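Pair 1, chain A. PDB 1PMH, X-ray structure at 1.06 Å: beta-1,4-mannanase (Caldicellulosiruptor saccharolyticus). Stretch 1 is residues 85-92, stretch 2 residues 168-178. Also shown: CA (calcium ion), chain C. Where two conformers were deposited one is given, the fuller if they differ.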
# COMPACT_ATOMS: atom_id res chain seq x y z
N VAL A 85 -10.47 -0.62 5.28
CA VAL A 85 -9.08 -1.05 5.02
C VAL A 85 -8.17 0.11 5.41
O VAL A 85 -8.35 1.21 4.92
CB VAL A 85 -8.85 -1.44 3.55
CG1 VAL A 85 -7.37 -1.77 3.33
CG2 VAL A 85 -9.74 -2.66 3.22
N GLU A 86 -7.25 -0.16 6.31
CA GLU A 86 -6.33 0.81 6.85
C GLU A 86 -4.91 0.45 6.45
O GLU A 86 -4.59 -0.73 6.25
CB GLU A 86 -6.44 0.78 8.38
CG GLU A 86 -5.68 1.88 9.08
CD GLU A 86 -6.03 1.93 10.54
OE1 GLU A 86 -7.23 1.68 10.86
OE2 GLU A 86 -5.13 2.30 11.34
N PHE A 87 -4.03 1.42 6.32
CA PHE A 87 -2.63 1.18 5.97
C PHE A 87 -1.78 2.35 6.39
O PHE A 87 -2.29 3.47 6.60
CB PHE A 87 -2.51 0.95 4.46
CG PHE A 87 -2.83 2.18 3.67
CD1 PHE A 87 -1.82 3.11 3.39
CD2 PHE A 87 -4.13 2.48 3.33
CE1 PHE A 87 -2.13 4.31 2.82
CE2 PHE A 87 -4.43 3.71 2.73
CZ PHE A 87 -3.43 4.60 2.46
N GLU A 88 -0.47 2.10 6.47
CA GLU A 88 0.54 3.13 6.65
C GLU A 88 1.52 3.01 5.49
O GLU A 88 1.98 1.93 5.15
CB GLU A 88 1.29 2.95 7.98
CG GLU A 88 0.40 3.08 9.21
CD GLU A 88 1.13 2.91 10.54
OE1 GLU A 88 1.96 3.77 10.82
OE2 GLU A 88 0.80 1.98 11.31
N MSE A 89 1.88 4.17 4.96
CA MSE A 89 2.80 4.28 3.84
C MSE A 89 3.89 5.26 4.21
O MSE A 89 3.60 6.31 4.78
CB MSE A 89 1.99 4.76 2.65
CG MSE A 89 2.75 4.93 1.41
SE MSE A 89 1.63 5.71 0.01
CE MSE A 89 0.36 4.61 -0.00
N PHE A 90 5.14 4.94 3.86
CA PHE A 90 6.31 5.70 4.28
C PHE A 90 7.17 5.98 3.05
O PHE A 90 7.54 5.05 2.35
CB PHE A 90 7.18 4.94 5.30
CG PHE A 90 6.42 4.43 6.50
CD1 PHE A 90 5.62 3.32 6.42
CD2 PHE A 90 6.55 5.06 7.71
CE1 PHE A 90 4.89 2.88 7.49
CE2 PHE A 90 5.81 4.62 8.81
CZ PHE A 90 4.98 3.54 8.67
N ILE A 91 7.58 7.23 2.87
CA ILE A 91 8.48 7.58 1.77
C ILE A 91 9.60 8.42 2.38
O ILE A 91 9.32 9.42 3.03
CB ILE A 91 7.79 8.38 0.64
CG1 ILE A 91 6.42 7.78 0.26
CG2 ILE A 91 8.72 8.42 -0.54
CD1 ILE A 91 5.21 8.39 0.96
N PRO A 92 10.87 8.06 2.16
CA PRO A 92 12.00 8.88 2.67
C PRO A 92 11.78 10.35 2.29
O PRO A 92 11.70 10.70 1.12
CB PRO A 92 13.20 8.28 1.96
CG PRO A 92 12.83 6.92 1.68
CD PRO A 92 11.38 6.87 1.44
N ASN A 168 10.10 12.03 -10.91
CA ASN A 168 11.39 11.40 -11.13
C ASN A 168 11.91 10.66 -9.90
O ASN A 168 13.10 10.32 -9.83
CB ASN A 168 12.44 12.38 -11.64
CG ASN A 168 12.76 13.48 -10.67
OD1 ASN A 168 12.16 13.54 -9.57
ND2 ASN A 168 13.63 14.36 -10.94
N TYR A 169 11.04 10.38 -8.94
CA TYR A 169 11.48 9.66 -7.75
C TYR A 169 11.93 8.24 -8.09
O TYR A 169 11.21 7.52 -8.76
CB TYR A 169 10.33 9.65 -6.71
CG TYR A 169 10.68 8.97 -5.41
CD1 TYR A 169 11.57 9.54 -4.50
CD2 TYR A 169 10.25 7.69 -5.13
CE1 TYR A 169 11.92 8.90 -3.35
CE2 TYR A 169 10.57 7.05 -3.94
CZ TYR A 169 11.44 7.65 -3.07
OH TYR A 169 11.85 7.04 -1.92
N LYS A 170 13.09 7.85 -7.57
CA LYS A 170 13.63 6.51 -7.67
C LYS A 170 14.10 6.17 -6.29
O LYS A 170 15.09 6.68 -5.81
CB LYS A 170 14.77 6.46 -8.67
CG LYS A 170 14.31 6.83 -10.07
CD LYS A 170 15.39 6.53 -11.08
CE LYS A 170 15.11 7.02 -12.48
NZ LYS A 170 15.69 6.13 -13.54
N GLY A 171 13.42 5.29 -5.60
CA GLY A 171 13.71 4.97 -4.21
C GLY A 171 12.60 4.11 -3.66
O GLY A 171 11.67 3.70 -4.36
N PRO A 172 12.72 3.80 -2.37
CA PRO A 172 11.70 2.97 -1.74
C PRO A 172 10.44 3.71 -1.35
O PRO A 172 10.47 4.91 -1.03
CB PRO A 172 12.43 2.44 -0.52
CG PRO A 172 13.39 3.51 -0.15
CD PRO A 172 13.87 4.06 -1.47
N ILE A 173 9.34 2.96 -1.35
CA ILE A 173 8.10 3.32 -0.67
C ILE A 173 7.81 2.10 0.20
O ILE A 173 7.88 0.97 -0.28
CB ILE A 173 6.96 3.57 -1.64
CG1 ILE A 173 7.24 4.78 -2.53
CG2 ILE A 173 5.63 3.76 -0.87
CD1 ILE A 173 6.20 5.10 -3.59
N TYR A 174 7.48 2.33 1.47
CA TYR A 174 7.19 1.22 2.37
C TYR A 174 5.72 1.20 2.70
O TYR A 174 5.07 2.24 2.86
CB TYR A 174 8.00 1.29 3.66
CG TYR A 174 9.49 1.41 3.51
CD1 TYR A 174 10.09 2.62 3.22
CD2 TYR A 174 10.33 0.30 3.70
CE1 TYR A 174 11.49 2.74 3.10
CE2 TYR A 174 11.71 0.42 3.55
CZ TYR A 174 12.29 1.62 3.26
OH TYR A 174 13.65 1.79 3.14
N LEU A 175 5.19 0.01 2.86
CA LEU A 175 3.87 -0.22 3.40
C LEU A 175 3.99 -1.01 4.68
O LEU A 175 4.82 -1.91 4.82
CB LEU A 175 2.97 -0.99 2.46
CG LEU A 175 2.50 -0.29 1.23
CD1 LEU A 175 1.72 -1.28 0.36
CD2 LEU A 175 1.61 0.89 1.57
N ASP A 176 3.12 -0.71 5.63
CA ASP A 176 3.05 -1.52 6.86
C ASP A 176 1.63 -1.43 7.40
O ASP A 176 0.85 -0.54 7.06
CB ASP A 176 4.07 -1.05 7.90
CG ASP A 176 4.52 -2.11 8.89
OD1 ASP A 176 4.01 -3.24 8.86
OD2 ASP A 176 5.38 -1.82 9.72
N ASN A 177 1.36 -2.36 8.32
CA ASN A 177 0.10 -2.32 9.07
C ASN A 177 -1.11 -2.15 8.17
O ASN A 177 -1.99 -1.32 8.40
CB ASN A 177 0.18 -1.25 10.14
CG ASN A 177 1.23 -1.58 11.18
OD1 ASN A 177 1.49 -2.75 11.46
ND2 ASN A 177 1.83 -0.58 11.76
N VAL A 178 -1.14 -3.02 7.16
CA VAL A 178 -2.33 -3.07 6.30
C VAL A 178 -3.33 -3.95 7.02
O VAL A 178 -3.05 -5.09 7.29
CB VAL A 178 -1.95 -3.64 4.93
CG1 VAL A 178 -3.21 -3.83 4.08
CG2 VAL A 178 -0.91 -2.73 4.23
CA CA C . 5.49 -4.20 10.61
O HOH W 1 3.83 -3.84 12.20

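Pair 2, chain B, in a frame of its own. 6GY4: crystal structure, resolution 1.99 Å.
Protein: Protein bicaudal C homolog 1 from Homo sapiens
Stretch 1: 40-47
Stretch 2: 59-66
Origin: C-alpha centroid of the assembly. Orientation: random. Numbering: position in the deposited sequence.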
# COMPACT_ATOMS: atom_id res chain seq x y z
N THR B 40 -2.32 7.36 7.30
CA THR B 40 -2.23 6.28 8.26
C THR B 40 -0.94 6.30 9.08
O THR B 40 -0.83 5.54 10.04
CB THR B 40 -2.35 4.92 7.55
OG1 THR B 40 -1.33 4.81 6.55
CG2 THR B 40 -3.72 4.79 6.89
N ASN B 41 0.01 7.16 8.73
CA ASN B 41 1.33 7.20 9.36
C ASN B 41 2.02 5.84 9.26
O ASN B 41 2.50 5.27 10.24
CB ASN B 41 1.25 7.66 10.82
CG ASN B 41 2.54 8.29 11.30
OD1 ASN B 41 3.23 8.96 10.53
ND2 ASN B 41 2.89 8.06 12.56
N THR B 42 2.06 5.32 8.03
CA THR B 42 2.64 4.01 7.74
C THR B 42 3.72 4.16 6.68
O THR B 42 3.85 5.21 6.04
CB THR B 42 1.57 3.02 7.28
OG1 THR B 42 0.88 3.55 6.15
CG2 THR B 42 0.56 2.76 8.39
N GLN B 43 4.49 3.09 6.50
CA GLN B 43 5.57 3.05 5.52
C GLN B 43 5.32 1.90 4.56
O GLN B 43 5.15 0.75 4.99
CB GLN B 43 6.93 2.87 6.21
CG GLN B 43 7.21 3.89 7.31
CD GLN B 43 8.49 4.66 7.09
OE1 GLN B 43 9.26 4.35 6.18
NE2 GLN B 43 8.73 5.67 7.91
N ILE B 44 5.28 2.20 3.27
CA ILE B 44 4.94 1.21 2.25
C ILE B 44 6.19 0.91 1.42
O ILE B 44 7.00 1.80 1.14
CB ILE B 44 3.78 1.68 1.36
CG1 ILE B 44 2.57 2.05 2.21
CG2 ILE B 44 3.39 0.60 0.36
CD1 ILE B 44 1.42 2.63 1.42
N ALA B 45 6.33 -0.35 1.02
CA ALA B 45 7.46 -0.79 0.23
C ALA B 45 6.99 -1.86 -0.75
O ALA B 45 6.18 -2.72 -0.39
CB ALA B 45 8.58 -1.34 1.12
N TRP B 46 7.50 -1.81 -1.98
CA TRP B 46 7.10 -2.73 -3.03
C TRP B 46 8.33 -3.14 -3.83
O TRP B 46 9.26 -2.34 -3.98
CB TRP B 46 6.02 -2.10 -3.94
CG TRP B 46 6.37 -0.80 -4.59
CD1 TRP B 46 7.08 -0.62 -5.74
CD2 TRP B 46 5.99 0.51 -4.14
NE1 TRP B 46 7.18 0.72 -6.03
CE2 TRP B 46 6.52 1.44 -5.06
CE3 TRP B 46 5.26 0.99 -3.04
CZ2 TRP B 46 6.34 2.81 -4.92
CZ3 TRP B 46 5.09 2.35 -2.91
CH2 TRP B 46 5.63 3.25 -3.84
N PRO B 47 8.35 -4.38 -4.39
CA PRO B 47 9.51 -5.12 -4.91
C PRO B 47 10.83 -4.35 -5.00
O PRO B 47 11.87 -4.98 -5.21
CB PRO B 47 9.05 -5.51 -6.32
CG PRO B 47 7.51 -5.46 -6.26
CD PRO B 47 7.13 -5.03 -4.87
N ASP B 59 2.09 -13.35 -8.13
CA ASP B 59 1.95 -11.92 -7.85
C ASP B 59 3.05 -11.43 -6.91
O ASP B 59 3.65 -12.23 -6.19
CB ASP B 59 0.57 -11.62 -7.26
CG ASP B 59 -0.56 -11.78 -8.26
OD1 ASP B 59 -1.50 -12.55 -7.98
OD2 ASP B 59 -0.50 -11.15 -9.34
N PRO B 60 3.32 -10.12 -6.92
CA PRO B 60 4.31 -9.56 -5.99
C PRO B 60 3.71 -9.17 -4.65
O PRO B 60 2.50 -9.26 -4.45
CB PRO B 60 4.83 -8.33 -6.75
CG PRO B 60 3.64 -7.89 -7.54
CD PRO B 60 2.90 -9.14 -7.94
N HIS B 61 4.56 -8.73 -3.72
CA HIS B 61 4.15 -8.33 -2.39
C HIS B 61 4.46 -6.86 -2.16
O HIS B 61 5.40 -6.31 -2.74
CB HIS B 61 4.85 -9.17 -1.32
CG HIS B 61 4.52 -10.63 -1.37
ND1 HIS B 61 3.36 -11.14 -0.83
CD2 HIS B 61 5.18 -11.68 -1.90
CE1 HIS B 61 3.32 -12.45 -1.03
NE2 HIS B 61 4.42 -12.80 -1.68
N ILE B 62 3.66 -6.22 -1.31
CA ILE B 62 4.02 -4.92 -0.75
C ILE B 62 4.09 -5.08 0.76
O ILE B 62 3.57 -6.04 1.33
CB ILE B 62 3.05 -3.78 -1.15
CG1 ILE B 62 1.76 -3.86 -0.34
CG2 ILE B 62 2.79 -3.79 -2.64
CD1 ILE B 62 1.22 -2.50 0.04
N LYS B 63 4.74 -4.11 1.40
CA LYS B 63 5.08 -4.22 2.82
C LYS B 63 4.71 -2.93 3.53
O LYS B 63 5.19 -1.86 3.16
CB LYS B 63 6.57 -4.53 2.98
CG LYS B 63 7.11 -4.45 4.39
CD LYS B 63 8.44 -5.17 4.47
CE LYS B 63 9.39 -4.50 5.44
NZ LYS B 63 9.94 -3.24 4.89
N VAL B 64 3.86 -3.04 4.55
CA VAL B 64 3.36 -1.89 5.30
C VAL B 64 3.82 -2.02 6.74
O VAL B 64 3.74 -3.10 7.33
CB VAL B 64 1.83 -1.78 5.22
CG1 VAL B 64 1.39 -0.38 5.60
CG2 VAL B 64 1.33 -2.15 3.84
N SER B 65 4.30 -0.91 7.31
CA SER B 65 4.85 -0.88 8.66
C SER B 65 4.23 0.26 9.45
O SER B 65 3.91 1.32 8.89
CB SER B 65 6.37 -0.73 8.63
OG SER B 65 6.96 -1.62 7.69
N GLY B 66 4.07 0.05 10.74
CA GLY B 66 3.53 1.06 11.63
C GLY B 66 2.75 0.42 12.75
O GLY B 66 2.97 -0.74 13.09

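Pair 1 and pair 2 are both built on two adjacent antiparallel strands, and 14 central residues superpose with an RMSD of 0.7 Å over N, CA and C. The strand directions differ by 156° in pair 1 and 164° in pair 2, and the axes approach to 4.6 Å in each. The register is the same. A:Glu88 and A:Asp176 form a hydrogen-bonded pair, as do their counterparts B:Gln43 and B:Ser65; two residues on, A:Phe90 with A:Tyr174 matches B:Ala45 with B:Lys63. Each of these pairs exchanges two backbone hydrogen bonds. In pair 1 the four are nearly equal in length, for example A:Tyr174 N to A:Phe90 O at 2.9 Å and A:Glu88 N to A:Asp176 O at 3.0 Å. In pair 2 the bond from B:Lys63 N to B:Ala45 O is 2.7 Å, whereas its partner, B:Ala45 N to B:Lys63 O at 2.9 Å, is weak, with an angle of 130°.

Between these rungs lies a non-hydrogen-bonded pair, A:Met89 with A:Leu175, matched by B:Ile44 with B:Val64. Here the packing is apolar in both proteins. The selenomethionine A:Met89 extends with chi1 and chi2 in t, placing CB 4.0 Å from A:Leu175 CD2 and CG 3.9 Å from A:Ile173 CG2. The branched B:Ile44 reaches the equivalent neighbours through two arms: its CG1 lies 4.3 Å from B:Val64 CG1, and its CG2 lies 3.8 Å from B:Ile62 CD1. The side-chain centres of A:Met89 and B:Ile44 fall 0.9 Å apart, so a linear and a branched chain occupy nearly the same place.

The face carrying A:Phe90, A:Tyr174 and A:Asp176 diverges more. A:Phe90 CB meets A:Tyr174 CB at 4.1 Å, and A:Phe90 CE1 lies 4.0 Å from A:Asp176 CB. At the matched positions B:Ala45 offers only a methyl, its CB 4.2 Å from B:Lys63 CB, and both residues are partly exposed, whereas A:Phe90 and A:Tyr174 are buried. A:Asp176 binds calcium through OD1 and OD2, each 2.5 Å from the CA ion; its counterpart B:Ser65 packs CB 4.4 Å from B:Gln43 CB.

At one end, A:Asn177 ND2 donates to A:Glu88 OE2 at 2.8 Å, tying side chain to side chain. B:Gly66 takes the A:Asn177 position, its CA displaced by 1.3 Å, and has no side chain for such a link. At the other end A:Pro92 and B:Pro47 occupy matched positions, but each packs on a proline at a different place: A:Pro92 CG lies 3.9 Å from A:Pro172 CG, whereas B:Pro47 CG lies 4.0 Å from CB of B:Pro60, which takes the position of A:Gly171; the counterpart of A:Pro172 is B:His61.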